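Local atomic coordinates of pseudoalteromonas arctica PAMC 21717 (Pseudoalteromonas arctica, PDB entry 5YL7), a protein that hydrolyses peptide bonds in proteins as a cold-active serine protease of the subtilase family. Residues A[195-200]-A[218-222]; A[290-294]-A[306-310]; A[172-178]-A[209-215]; A[201-207]-A[233-239]. All blocks are in the same frame, centred on the assembly; numbering follows the deposited sequence.

Contact 1: residues A[195-200]-A[218-222]; sequences VVVIAA and VVNVA. With CA (calcium ion), chain F.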
loop_
_atom_site.group_PDB
_atom_site.type_symbol
_atom_site.label_atom_id
_atom_site.label_comp_id
_atom_site.label_asym_id
_atom_site.label_seq_id
_atom_site.Cartn_x
_atom_site.Cartn_y
_atom_site.Cartn_z
ATOM N N VAL A 195 2.689 -7.527 -10.435
ATOM C CA VAL A 195 1.761 -8.070 -9.442
ATOM C C VAL A 195 0.985 -6.945 -8.786
ATOM O O VAL A 195 1.537 -5.867 -8.532
ATOM C CB VAL A 195 2.493 -8.986 -8.445
ATOM C CG1 VAL A 195 3.428 -8.222 -7.536
ATOM C CG2 VAL A 195 1.534 -9.834 -7.607
ATOM N N VAL A 196 -0.284 -7.211 -8.494
ATOM C CA VAL A 196 -1.206 -6.177 -8.005
ATOM C C VAL A 196 -1.671 -6.550 -6.602
ATOM O O VAL A 196 -2.330 -7.589 -6.474
ATOM C CB VAL A 196 -2.370 -5.995 -8.975
ATOM C CG1 VAL A 196 -3.261 -4.870 -8.474
ATOM C CG2 VAL A 196 -1.867 -5.627 -10.357
ATOM N N VAL A 197 -1.360 -5.725 -5.618
ATOM C CA VAL A 197 -1.696 -5.961 -4.222
ATOM C C VAL A 197 -2.677 -4.933 -3.775
ATOM O O VAL A 197 -2.455 -3.743 -3.973
ATOM C CB VAL A 197 -0.373 -5.893 -3.384
ATOM C CG1 VAL A 197 -0.700 -6.153 -1.899
ATOM C CG2 VAL A 197 0.635 -6.937 -3.869
ATOM N N ILE A 198 -3.778 -5.390 -3.117
ATOM C CA ILE A 198 -4.926 -4.542 -2.847
ATOM C C ILE A 198 -5.423 -4.745 -1.430
ATOM O O ILE A 198 -5.436 -5.858 -0.881
ATOM C CB ILE A 198 -6.075 -4.824 -3.837
ATOM C CG1 ILE A 198 -5.533 -4.666 -5.274
ATOM C CG2 ILE A 198 -7.244 -3.880 -3.560
ATOM C CD1 ILE A 198 -6.538 -4.895 -6.380
ATOM N N ALA A 199 -5.781 -3.618 -0.791
ATOM C CA ALA A 199 -6.488 -3.635 0.495
ATOM C C ALA A 199 -7.896 -4.128 0.358
ATOM O O ALA A 199 -8.678 -3.628 -0.451
ATOM C CB ALA A 199 -6.504 -2.282 1.084
ATOM N N ALA A 200 -8.309 -5.068 1.237
ATOM C CA ALA A 200 -9.693 -5.680 1.088
ATOM C C ALA A 200 -10.738 -4.800 1.551
ATOM O O ALA A 200 -11.968 -5.100 1.221
ATOM C CB ALA A 200 -9.741 -6.966 1.844
ATOM N N VAL A 218 -5.568 -10.560 -8.498
ATOM C CA VAL A 218 -4.976 -9.641 -7.521
ATOM C C VAL A 218 -4.682 -10.368 -6.273
ATOM O O VAL A 218 -5.265 -11.404 -5.963
ATOM C CB VAL A 218 -5.903 -8.425 -7.255
ATOM C CG1 VAL A 218 -6.298 -7.715 -8.555
ATOM C CG2 VAL A 218 -7.138 -8.765 -6.485
ATOM N N VAL A 219 -3.804 -9.776 -5.468
ATOM C CA VAL A 219 -3.522 -10.276 -4.101
ATOM C C VAL A 219 -4.333 -9.384 -3.152
ATOM O O VAL A 219 -3.969 -8.221 -2.918
ATOM C CB VAL A 219 -2.042 -10.211 -3.756
ATOM C CG1 VAL A 219 -1.770 -10.782 -2.412
ATOM C CG2 VAL A 219 -1.186 -10.890 -4.846
ATOM N N ASN A 220 -5.434 -9.917 -2.629
ATOM C CA ASN A 220 -6.352 -9.163 -1.777
ATOM C C ASN A 220 -6.032 -9.459 -0.339
ATOM O O ASN A 220 -5.879 -10.639 0.071
ATOM C CB ASN A 220 -7.813 -9.527 -2.088
ATOM C CG ASN A 220 -8.766 -8.512 -1.532
ATOM O OD1 ASN A 220 -8.459 -7.368 -1.346
ATOM N ND2 ASN A 220 -10.034 -8.969 -1.301
ATOM N N VAL A 221 -5.858 -8.389 0.436
ATOM C CA VAL A 221 -5.195 -8.470 1.763
ATOM C C VAL A 221 -6.153 -8.019 2.862
ATOM O O VAL A 221 -6.649 -6.887 2.869
ATOM C CB VAL A 221 -3.967 -7.568 1.758
ATOM C CG1 VAL A 221 -3.240 -7.643 3.108
ATOM C CG2 VAL A 221 -3.014 -7.960 0.640
ATOM N N ALA A 222 -6.340 -8.953 3.819
ATOM C CA ALA A 222 -7.065 -8.658 5.094
ATOM C C ALA A 222 -6.057 -8.149 6.105
ATOM O O ALA A 222 -4.851 -8.342 6.029
ATOM C CB ALA A 222 -7.770 -9.899 5.592
HETATM CA CA CA F . -6.259 -13.460 -5.563
HETATM O O HOH W 1 -12.131 -6.735 -1.090
HETATM O O HOH W 2 -7.893 -12.337 -7.145
HETATM O O HOH W 3 -8.174 -14.972 -4.057
HETATM O O HOH W 4 -7.092 -15.637 -6.056
HETATM O O HOH W 5 -8.440 -13.060 -4.519
HETATM O O HOH W 6 -5.531 -13.747 -7.966
#

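Contact 2: residues A[290-294]-A[306-310]; sequences VAALI and IESIL. With CA (calcium ion), chain F.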
loop_
_atom_site.group_PDB
_atom_site.type_symbol
_atom_site.label_atom_id
_atom_site.label_comp_id
_atom_site.label_asym_id
_atom_site.label_seq_id
_atom_site.Cartn_x
_atom_site.Cartn_y
_atom_site.Cartn_z
ATOM N N VAL A 290 6.725 -7.235 0.721
ATOM C CA VAL A 290 7.195 -8.617 0.564
ATOM C C VAL A 290 7.204 -9.035 -0.860
ATOM O O VAL A 290 8.147 -9.773 -1.266
ATOM C CB VAL A 290 6.457 -9.578 1.527
ATOM C CG1 VAL A 290 6.963 -11.003 1.354
ATOM C CG2 VAL A 290 6.650 -9.141 2.970
ATOM N N ALA A 291 6.229 -8.630 -1.669
ATOM C CA ALA A 291 6.311 -8.915 -3.096
ATOM C C ALA A 291 7.594 -8.362 -3.712
ATOM O O ALA A 291 8.207 -9.053 -4.571
ATOM C CB ALA A 291 5.075 -8.332 -3.797
ATOM N N ALA A 292 8.033 -7.192 -3.316
ATOM C CA ALA A 292 9.300 -6.652 -3.748
ATOM C C ALA A 292 10.452 -7.466 -3.245
ATOM O O ALA A 292 11.450 -7.625 -4.032
ATOM C CB ALA A 292 9.434 -5.168 -3.377
ATOM N N LEU A 293 10.459 -7.965 -2.028
ATOM C CA LEU A 293 11.540 -8.838 -1.537
ATOM C C LEU A 293 11.594 -10.054 -2.411
ATOM O O LEU A 293 12.711 -10.509 -2.819
ATOM C CB LEU A 293 11.365 -9.202 -0.086
ATOM C CG LEU A 293 11.220 -8.063 0.890
ATOM C CD1 LEU A 293 11.173 -8.607 2.324
ATOM C CD2 LEU A 293 12.321 -7.026 0.731
ATOM N N ILE A 294 10.486 -10.686 -2.681
ATOM C CA ILE A 294 10.400 -11.838 -3.559
ATOM C C ILE A 294 10.958 -11.522 -4.868
ATOM O O ILE A 294 11.740 -12.376 -5.454
ATOM C CB ILE A 294 8.907 -12.338 -3.678
ATOM C CG1 ILE A 294 8.445 -12.932 -2.391
ATOM C CG2 ILE A 294 8.763 -13.277 -4.838
ATOM C CD1 ILE A 294 6.903 -13.020 -2.290
ATOM N N ILE A 306 4.407 -14.817 -7.809
ATOM C CA ILE A 306 4.520 -14.004 -6.597
ATOM C C ILE A 306 3.337 -14.196 -5.694
ATOM O O ILE A 306 3.496 -14.409 -4.477
ATOM C CB ILE A 306 4.802 -12.535 -6.913
ATOM C CG1 ILE A 306 6.060 -12.358 -7.727
ATOM C CG2 ILE A 306 4.742 -11.717 -5.636
ATOM C CD1 ILE A 306 6.300 -10.926 -8.212
ATOM N N GLU A 307 2.134 -14.181 -6.257
ATOM C CA GLU A 307 0.941 -14.452 -5.442
ATOM C C GLU A 307 1.055 -15.830 -4.776
ATOM O O GLU A 307 0.714 -16.017 -3.618
ATOM C CB GLU A 307 -0.312 -14.322 -6.283
ATOM C CG GLU A 307 -1.600 -14.622 -5.506
ATOM C CD GLU A 307 -2.834 -14.194 -6.166
ATOM O OE1 GLU A 307 -2.852 -13.791 -7.352
ATOM O OE2 GLU A 307 -3.912 -14.263 -5.505
ATOM N N SER A 308 1.448 -16.831 -5.577
ATOM C CA SER A 308 1.576 -18.206 -5.031
ATOM C C SER A 308 2.577 -18.236 -3.912
ATOM O O SER A 308 2.309 -18.890 -2.864
ATOM C CB SER A 308 1.864 -19.132 -6.121
ATOM O OG SER A 308 1.944 -20.476 -5.516
ATOM N N ILE A 309 3.717 -17.638 -4.016
ATOM C CA ILE A 309 4.707 -17.634 -2.952
ATOM C C ILE A 309 4.161 -16.961 -1.735
ATOM O O ILE A 309 4.261 -17.497 -0.600
ATOM C CB ILE A 309 6.049 -16.965 -3.431
ATOM C CG1 ILE A 309 6.741 -17.848 -4.439
ATOM C CG2 ILE A 309 6.956 -16.714 -2.238
ATOM C CD1 ILE A 309 7.806 -17.145 -5.269
ATOM N N LEU A 310 3.513 -15.800 -1.865
ATOM C CA LEU A 310 2.928 -15.076 -0.720
ATOM C C LEU A 310 1.933 -15.975 -0.024
ATOM O O LEU A 310 1.920 -16.075 1.216
ATOM C CB LEU A 310 2.229 -13.831 -1.181
ATOM C CG LEU A 310 3.161 -12.667 -1.579
ATOM C CD1 LEU A 310 2.354 -11.593 -2.356
ATOM C CD2 LEU A 310 3.858 -12.014 -0.387
HETATM CA CA CA F . -6.259 -13.460 -5.563
HETATM O O HOH W 6 -5.531 -13.747 -7.966
HETATM O O HOH W 3 -8.174 -14.972 -4.057
HETATM O O HOH W 4 -7.092 -15.637 -6.056
HETATM O O HOH W 5 -8.440 -13.060 -4.519
HETATM O O HOH W 2 -7.893 -12.337 -7.145
#

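Contact 3: residues A[172-178]-A[209-215]; sequences LGGSGSC and NYNPGNC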
loop_
_atom_site.group_PDB
_atom_site.type_symbol
_atom_site.label_atom_id
_atom_site.label_comp_id
_atom_site.label_asym_id
_atom_site.label_seq_id
_atom_site.Cartn_x
_atom_site.Cartn_y
_atom_site.Cartn_z
ATOM N N LEU A 172 -6.899 1.322 -1.399
ATOM C CA LEU A 172 -8.088 2.108 -1.791
ATOM C C LEU A 172 -9.193 1.203 -2.173
ATOM O O LEU A 172 -8.956 -0.013 -2.431
ATOM C CB LEU A 172 -7.703 3.115 -2.916
ATOM C CG LEU A 172 -7.243 2.466 -4.236
ATOM C CD1 LEU A 172 -8.412 1.929 -5.102
ATOM C CD2 LEU A 172 -6.447 3.405 -5.122
ATOM N N GLY A 173 -10.390 1.702 -2.184
ATOM C CA GLY A 173 -11.508 0.909 -2.702
ATOM C C GLY A 173 -12.844 1.506 -2.416
ATOM O O GLY A 173 -12.970 2.644 -1.941
ATOM N N GLY A 174 -13.832 0.735 -2.767
ATOM C CA GLY A 174 -15.232 1.194 -2.599
ATOM C C GLY A 174 -16.114 -0.036 -2.637
ATOM O O GLY A 174 -15.656 -1.141 -2.708
ATOM N N SER A 175 -17.432 0.170 -2.507
ATOM C CA SER A 175 -18.366 -0.912 -2.591
ATOM C C SER A 175 -18.831 -1.209 -3.987
ATOM O O SER A 175 -18.881 -0.350 -4.844
ATOM C CB SER A 175 -19.507 -0.678 -1.627
ATOM O OG SER A 175 -20.120 0.466 -2.058
ATOM N N GLY A 176 -19.113 -2.506 -4.188
ATOM C CA GLY A 176 -19.687 -2.990 -5.435
ATOM C C GLY A 176 -18.773 -3.849 -6.260
ATOM O O GLY A 176 -17.657 -4.129 -5.859
ATOM N N SER A 177 -19.247 -4.321 -7.371
ATOM C CA SER A 177 -18.521 -5.190 -8.196
ATOM C C SER A 177 -17.294 -4.485 -8.847
ATOM O O SER A 177 -17.219 -3.281 -8.910
ATOM C CB SER A 177 -19.489 -5.792 -9.246
ATOM O OG SER A 177 -20.028 -4.793 -9.991
ATOM N N CYS A 178 -16.334 -5.324 -9.242
ATOM C CA CYS A 178 -15.159 -4.886 -9.977
ATOM C C CYS A 178 -15.626 -4.444 -11.402
ATOM O O CYS A 178 -16.165 -5.297 -12.102
ATOM C CB CYS A 178 -14.150 -6.020 -10.078
ATOM S SG CYS A 178 -12.649 -5.587 -10.993
ATOM N N ASN A 209 -17.816 -8.082 -1.954
ATOM C CA ASN A 209 -18.561 -6.953 -2.378
ATOM C C ASN A 209 -17.910 -5.619 -2.301
ATOM O O ASN A 209 -18.519 -4.559 -2.335
ATOM C CB ASN A 209 -19.860 -6.950 -1.562
ATOM C CG ASN A 209 -20.680 -8.226 -1.856
ATOM O OD1 ASN A 209 -20.729 -8.698 -3.040
ATOM N ND2 ASN A 209 -21.213 -8.788 -0.829
ATOM N N TYR A 210 -16.575 -5.647 -2.352
ATOM C CA TYR A 210 -15.725 -4.496 -2.232
ATOM C C TYR A 210 -14.610 -4.548 -3.308
ATOM O O TYR A 210 -13.937 -5.572 -3.410
ATOM C CB TYR A 210 -15.149 -4.321 -0.822
ATOM C CG TYR A 210 -16.239 -4.097 0.190
ATOM C CD1 TYR A 210 -16.791 -2.829 0.369
ATOM C CD2 TYR A 210 -16.880 -5.126 0.786
ATOM C CE1 TYR A 210 -17.870 -2.684 1.236
ATOM C CE2 TYR A 210 -17.995 -4.985 1.644
ATOM C CZ TYR A 210 -18.397 -3.708 1.836
ATOM O OH TYR A 210 -19.477 -3.479 2.739
ATOM N N ASN A 211 -14.513 -3.504 -4.068
ATOM C CA ASN A 211 -13.574 -3.403 -5.187
ATOM C C ASN A 211 -12.413 -2.479 -4.841
ATOM O O ASN A 211 -12.639 -1.541 -4.015
ATOM C CB ASN A 211 -14.328 -2.921 -6.494
ATOM C CG ASN A 211 -14.937 -1.580 -6.363
ATOM O OD1 ASN A 211 -14.267 -0.565 -6.459
ATOM N ND2 ASN A 211 -16.197 -1.552 -6.037
ATOM N N PRO A 212 -11.268 -2.530 -5.460
ATOM C CA PRO A 212 -10.904 -3.531 -6.474
ATOM C C PRO A 212 -10.389 -4.826 -5.891
ATOM O O PRO A 212 -9.956 -5.709 -6.653
ATOM C CB PRO A 212 -9.814 -2.801 -7.272
ATOM C CG PRO A 212 -9.149 -1.890 -6.239
ATOM C CD PRO A 212 -10.283 -1.434 -5.358
ATOM N N GLY A 213 -10.512 -5.066 -4.591
ATOM C CA GLY A 213 -10.055 -6.297 -4.062
ATOM C C GLY A 213 -10.739 -7.531 -4.556
ATOM O O GLY A 213 -10.211 -8.632 -4.571
ATOM N N ASN A 214 -12.018 -7.358 -4.985
ATOM C CA ASN A 214 -12.829 -8.399 -5.603
ATOM C C ASN A 214 -12.568 -8.571 -7.078
ATOM O O ASN A 214 -13.200 -9.445 -7.698
ATOM C CB ASN A 214 -14.309 -8.167 -5.289
ATOM C CG ASN A 214 -14.862 -6.927 -5.910
ATOM O OD1 ASN A 214 -14.160 -6.182 -6.590
ATOM N ND2 ASN A 214 -16.176 -6.664 -5.676
ATOM N N CYS A 215 -11.607 -7.868 -7.650
ATOM C CA CYS A 215 -11.232 -8.118 -9.050
ATOM C C CYS A 215 -10.473 -9.422 -9.086
ATOM O O CYS A 215 -10.014 -10.023 -8.099
ATOM C CB CYS A 215 -10.372 -7.004 -9.526
ATOM S SG CYS A 215 -11.182 -5.388 -9.564
HETATM O O HOH W 7 -10.309 -2.650 -2.470
#

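Contact 4: residues A[201-207]-A[233-239]; sequences GNDNDNS and YSNYGSN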
loop_
_atom_site.group_PDB
_atom_site.type_symbol
_atom_site.label_atom_id
_atom_site.label_comp_id
_atom_site.label_asym_id
_atom_site.label_seq_id
_atom_site.Cartn_x
_atom_site.Cartn_y
_atom_site.Cartn_z
ATOM N N GLY A 201 -10.511 -3.732 2.287
ATOM C CA GLY A 201 -11.529 -2.813 2.802
ATOM C C GLY A 201 -11.847 -3.005 4.278
ATOM O O GLY A 201 -11.500 -3.986 4.891
ATOM N N ASN A 202 -12.542 -2.026 4.842
ATOM C CA ASN A 202 -12.628 -1.786 6.289
ATOM C C ASN A 202 -14.075 -1.737 6.746
ATOM O O ASN A 202 -14.379 -0.997 7.685
ATOM C CB ASN A 202 -11.929 -0.531 6.703
ATOM C CG ASN A 202 -10.500 -0.462 6.230
ATOM O OD1 ASN A 202 -9.748 -1.484 6.109
ATOM N ND2 ASN A 202 -10.025 0.768 5.966
ATOM N N ASP A 203 -14.904 -2.556 6.178
ATOM C CA ASP A 203 -16.371 -2.551 6.478
ATOM C C ASP A 203 -16.760 -3.653 7.384
ATOM O O ASP A 203 -17.995 -3.885 7.602
ATOM C CB ASP A 203 -17.100 -2.623 5.094
ATOM C CG ASP A 203 -16.368 -1.717 3.967
ATOM O OD1 ASP A 203 -16.841 -0.563 4.016
ATOM O OD2 ASP A 203 -15.377 -2.043 3.100
ATOM N N ASN A 204 -15.898 -4.513 7.912
ATOM C CA ASN A 204 -16.245 -5.645 8.683
ATOM C C ASN A 204 -17.320 -6.421 7.931
ATOM O O ASN A 204 -18.327 -6.884 8.548
ATOM C CB ASN A 204 -16.719 -5.301 10.123
ATOM C CG ASN A 204 -16.945 -6.476 10.954
ATOM O OD1 ASN A 204 -16.369 -7.531 10.856
ATOM N ND2 ASN A 204 -17.943 -6.336 11.922
ATOM N N ASP A 205 -17.076 -6.694 6.657
ATOM C CA ASP A 205 -18.104 -7.284 5.824
ATOM C C ASP A 205 -17.421 -8.215 4.829
ATOM O O ASP A 205 -16.209 -8.335 4.710
ATOM C CB ASP A 205 -18.894 -6.160 5.131
ATOM C CG ASP A 205 -20.252 -6.590 4.438
ATOM O OD1 ASP A 205 -20.728 -7.634 4.738
ATOM O OD2 ASP A 205 -20.620 -5.713 3.670
ATOM N N ASN A 206 -18.246 -8.884 4.038
ATOM C CA ASN A 206 -17.782 -9.842 2.999
ATOM C C ASN A 206 -17.061 -9.131 1.883
ATOM O O ASN A 206 -17.529 -8.256 1.145
ATOM C CB ASN A 206 -19.022 -10.555 2.429
ATOM C CG ASN A 206 -18.752 -11.595 1.389
ATOM O OD1 ASN A 206 -17.626 -11.809 0.975
ATOM N ND2 ASN A 206 -19.862 -12.248 0.924
ATOM N N SER A 207 -15.791 -9.484 1.703
ATOM C CA SER A 207 -14.888 -8.917 0.743
ATOM C C SER A 207 -15.268 -9.165 -0.685
ATOM O O SER A 207 -14.809 -8.458 -1.535
ATOM C CB SER A 207 -13.479 -9.443 1.035
ATOM O OG SER A 207 -13.424 -10.839 0.914
ATOM N N TYR A 233 -12.239 -4.061 11.975
ATOM C CA TYR A 233 -12.841 -3.463 10.805
ATOM C C TYR A 233 -12.587 -4.286 9.516
ATOM O O TYR A 233 -13.153 -3.904 8.499
ATOM C CB TYR A 233 -12.288 -2.033 10.598
ATOM C CG TYR A 233 -10.777 -2.033 10.507
ATOM C CD1 TYR A 233 -10.134 -2.480 9.363
ATOM C CD2 TYR A 233 -9.947 -1.706 11.589
ATOM C CE1 TYR A 233 -8.759 -2.619 9.317
ATOM C CE2 TYR A 233 -8.606 -1.827 11.546
ATOM C CZ TYR A 233 -7.987 -2.341 10.449
ATOM O OH TYR A 233 -6.618 -2.498 10.360
ATOM N N SER A 234 -11.699 -5.266 9.560
ATOM C CA SER A 234 -11.268 -5.814 8.272
ATOM C C SER A 234 -12.374 -6.569 7.603
ATOM O O SER A 234 -13.065 -7.407 8.197
ATOM C CB SER A 234 -10.153 -6.771 8.552
ATOM O OG SER A 234 -9.595 -7.213 7.252
ATOM N N ASN A 235 -12.508 -6.381 6.302
ATOM C CA ASN A 235 -13.291 -7.299 5.484
ATOM C C ASN A 235 -12.667 -8.655 5.471
ATOM O O ASN A 235 -11.473 -8.842 5.817
ATOM C CB ASN A 235 -13.501 -6.724 4.097
ATOM C CG ASN A 235 -14.397 -5.525 4.035
ATOM O OD1 ASN A 235 -15.170 -5.245 4.957
ATOM N ND2 ASN A 235 -14.304 -4.758 2.943
ATOM N N TYR A 236 -13.450 -9.625 5.049
ATOM C CA TYR A 236 -13.063 -11.033 5.133
ATOM C C TYR A 236 -13.915 -11.836 4.129
ATOM O O TYR A 236 -14.958 -11.309 3.754
ATOM C CB TYR A 236 -13.253 -11.597 6.580
ATOM C CG TYR A 236 -14.635 -11.465 7.069
ATOM C CD1 TYR A 236 -15.703 -12.299 6.598
ATOM C CD2 TYR A 236 -15.028 -10.328 7.796
ATOM C CE1 TYR A 236 -17.066 -12.060 6.925
ATOM C CE2 TYR A 236 -16.336 -10.120 8.210
ATOM C CZ TYR A 236 -17.342 -10.918 7.706
ATOM O OH TYR A 236 -18.667 -10.586 8.074
ATOM N N GLY A 237 -13.471 -12.974 3.725
ATOM C CA GLY A 237 -14.234 -13.790 2.739
ATOM C C GLY A 237 -13.345 -14.614 1.910
ATOM O O GLY A 237 -12.091 -14.618 2.072
ATOM N N SER A 238 -13.960 -15.331 0.962
ATOM C CA SER A 238 -13.227 -16.261 0.167
ATOM C C SER A 238 -12.170 -15.659 -0.758
ATOM O O SER A 238 -11.162 -16.322 -0.997
ATOM C CB SER A 238 -14.223 -17.074 -0.731
ATOM O OG SER A 238 -15.251 -17.643 0.046
ATOM N N ASN A 239 -12.350 -14.421 -1.175
ATOM C CA ASN A 239 -11.401 -13.827 -2.055
ATOM C C ASN A 239 -10.225 -13.179 -1.322
ATOM O O ASN A 239 -9.301 -12.681 -1.967
ATOM C CB ASN A 239 -12.026 -12.842 -3.028
ATOM C CG ASN A 239 -12.497 -11.582 -2.425
ATOM O OD1 ASN A 239 -12.014 -11.186 -1.324
ATOM N ND2 ASN A 239 -13.356 -10.822 -3.060
HETATM O O HOH W 8 -19.699 -8.800 9.420
HETATM O O HOH W 9 -16.795 -14.384 0.519
#

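Contact 1: residues A[195-200]-A[218-222]
V196 O receives V219 N at 2.8 Å in a nearly straight bond (N-H...O 175°), and I198 then pairs both ways, its N giving to V219 O at 2.8 Å and its O taking V221 N at 2.9 Å. A200 N closes the ladder on V221 O at 3.0 Å. The pairing is parallel, the two short strands inclined by 28°. Beside it V218 O binds a calcium ion at 2.3 Å, a site completed by D241, E307 and waters. N220 extends with CG anti to the backbone N (chi1 -164°), which brings its OD1 to 3.5 Å from A200 CB, a single methyl that leaves room for the amide beside it; its ND2 donates to N239 and meets a water shared with A200 O. A leucine here would probably cost N239 OD1 this amide donor and break the water link to A200. Valines, branched at CB, suit the extended backbone: V197 CG1 meets V221 CG2 at 3.9 Å on one face, and I198 CD1 meets V218 CG1 at 3.6 Å on the other. Strand 167-170 pairs with strand 195-199 along its other edge, while helix 280-297 covers V197, A199 and V221, and helix 303-312 touches V195 and V219.

Contact 2: residues A[290-294]-A[306-310]
I294 reaches from helix 280-297 into the angle between I306, I309 and L310 of helix 303-312. Its CB points toward the other helix and there the chain forks. The CG2 branch, anti to the backbone N, lies 4.0 Å from I309 CD1 and also approaches I306 CG1. The CG1 branch starts alongside I309, its CG1 being 4.1 Å from I309 CG2. It ends in CD1, which touches two methyls, I309 CG2 and L310 CD2, each 3.7 Å from I294 CD1. An alanine here would probably open a gap between the helices, leaving I309 and L310 without the methyls they close on. One turn earlier, V290 CG1 continues the seam against L310 CD2 at 3.7 Å. The short side chain of A291 suits the place where the backbones come nearest, its CB resting 3.9 Å from I306 CG2. The contact is thus wholly apolar, and the short helical segments cross at 112°. E307 points away from this seam, and its OE2 binds the calcium ion at 2.5 Å together with V218 and D241. Both A291 and I306 also touch V195 of the central sheet, an arrangement belonging to the layered alpha/beta subtilase fold, in which the long helix that opens with the Gly-Thr-Ser-Met-Ala-Ala-Pro-His motif packs on the parallel sheet.

Contact 3: residues A[172-178]-A[209-215]
C178 and C215 are joined by a disulfide, SG to SG 2.1 Å, with the C-S-S-C torsion near its relaxed right angle at 95°. Next to it G176 O is gripped by two amides that arrive from opposite faces of its carbonyl plane: N214 ND2 at 2.9 Å, and N211 ND2 at 3.0 Å along a nearly straight N-H...O line. N211 can do this because its CG sits between the backbone N and carbonyl carbon (chi1 62°), bringing the amide over to the carbonyl of G176. The backbones pair as a short antiparallel ladder. G174 and N211 form the hydrogen-bonded pair, with G174 N giving to N211 O at 2.9 Å and N211 N returning to G174 O at 3.0 Å; beyond them G176 N donates to N209 O at 2.8 Å. Glycine suits position 173, since a beta carbon would collide with N211 O. P212, preceded by a cis peptide bond, lays its CD 3.9 Å from L172 CD1, and a water bridges L172 O to G213 N.

Toward solvent the contact thins out. S175, S177 and N209 are exposed, and S175 CB merely passes obliquely by the Y210 ring, whose hydroxyl bonds to D205. The Ser-Leu-Gly-Gly sequence lines the S1 pocket in subtilisins, so L172 to G174 probably have a comparable place here. The chemistry therefore joins a covalent clamp to amide-carbonyl bonds, which together would restrain the loops behind such a pocket wall.

Contact 4: residues A[201-207]-A[233-239]
G201 O accepts N235 N at 3.0 Å where two irregular loops run beside each other, and further links follow without a regular sheet. N204 N donates to Y233 O at 2.9 Å, and Y236 bonds both ways, its N to D205 O at 3.1 Å and its O from S207 N at 2.9 Å, making one bridge around N206. Glycine suits position 201, where a beta carbon would run into N235 ND2, and position 237, where one would strike S207 OG.

N235 is the hub among the side chains. Its OD1 takes D203 N at 3.0 Å and D205 N at 2.9 Å, from opposite faces of the amide plane, while its ND2 donates to the anti lone pair of D203 OD2 at 2.9 Å. The carboxylate and amide are nearly coplanar, 21° apart; since ND2 also donates to A200 O, the amide's rotation is fixed on every polar atom. Y236 lays a ring face under D205 O, with N204 OD1, which is hydrogen-bonded to R230, near its edge. At the far end S207 OG donates to N239 OD1 at 2.7 Å, and N239 ND2 gives to S207 O, so the small serine is held in a two-point grip.

Both loops follow strands of the parallel sheet, 195-199 and 219-224. G201 and N202 bond to T280 at the start of helix 280-297, N202 probably matching the oxyanion-hole asparagine of subtilases, while Y210 of strand 210-211 packs on D203 and N235.

Overall arrangement
From the N terminus the chain first leaves strand 167-170 into 172-178, then passes through 195-200, 201-207 and 209-215, where contact 3 closes around helix 180-191 and strand 195-199. Contact 1 closes next, at 218-222, by bringing adjacent strands of the parallel sheet together, and contact 4 last, at 233-239. Contacts 1, 3 and 4 all cross one another, and they touch: I198 against P212 joins contacts 1 and 3, A200 with N235 contacts 1 and 4, and Y210 with D205 contacts 3 and 4. Contact 2 lies in series after them, a short helix-to-helix return. It meets contact 1 at V195 and at the calcium ion shared by V218 and E307, joining the helical layer to the sheet.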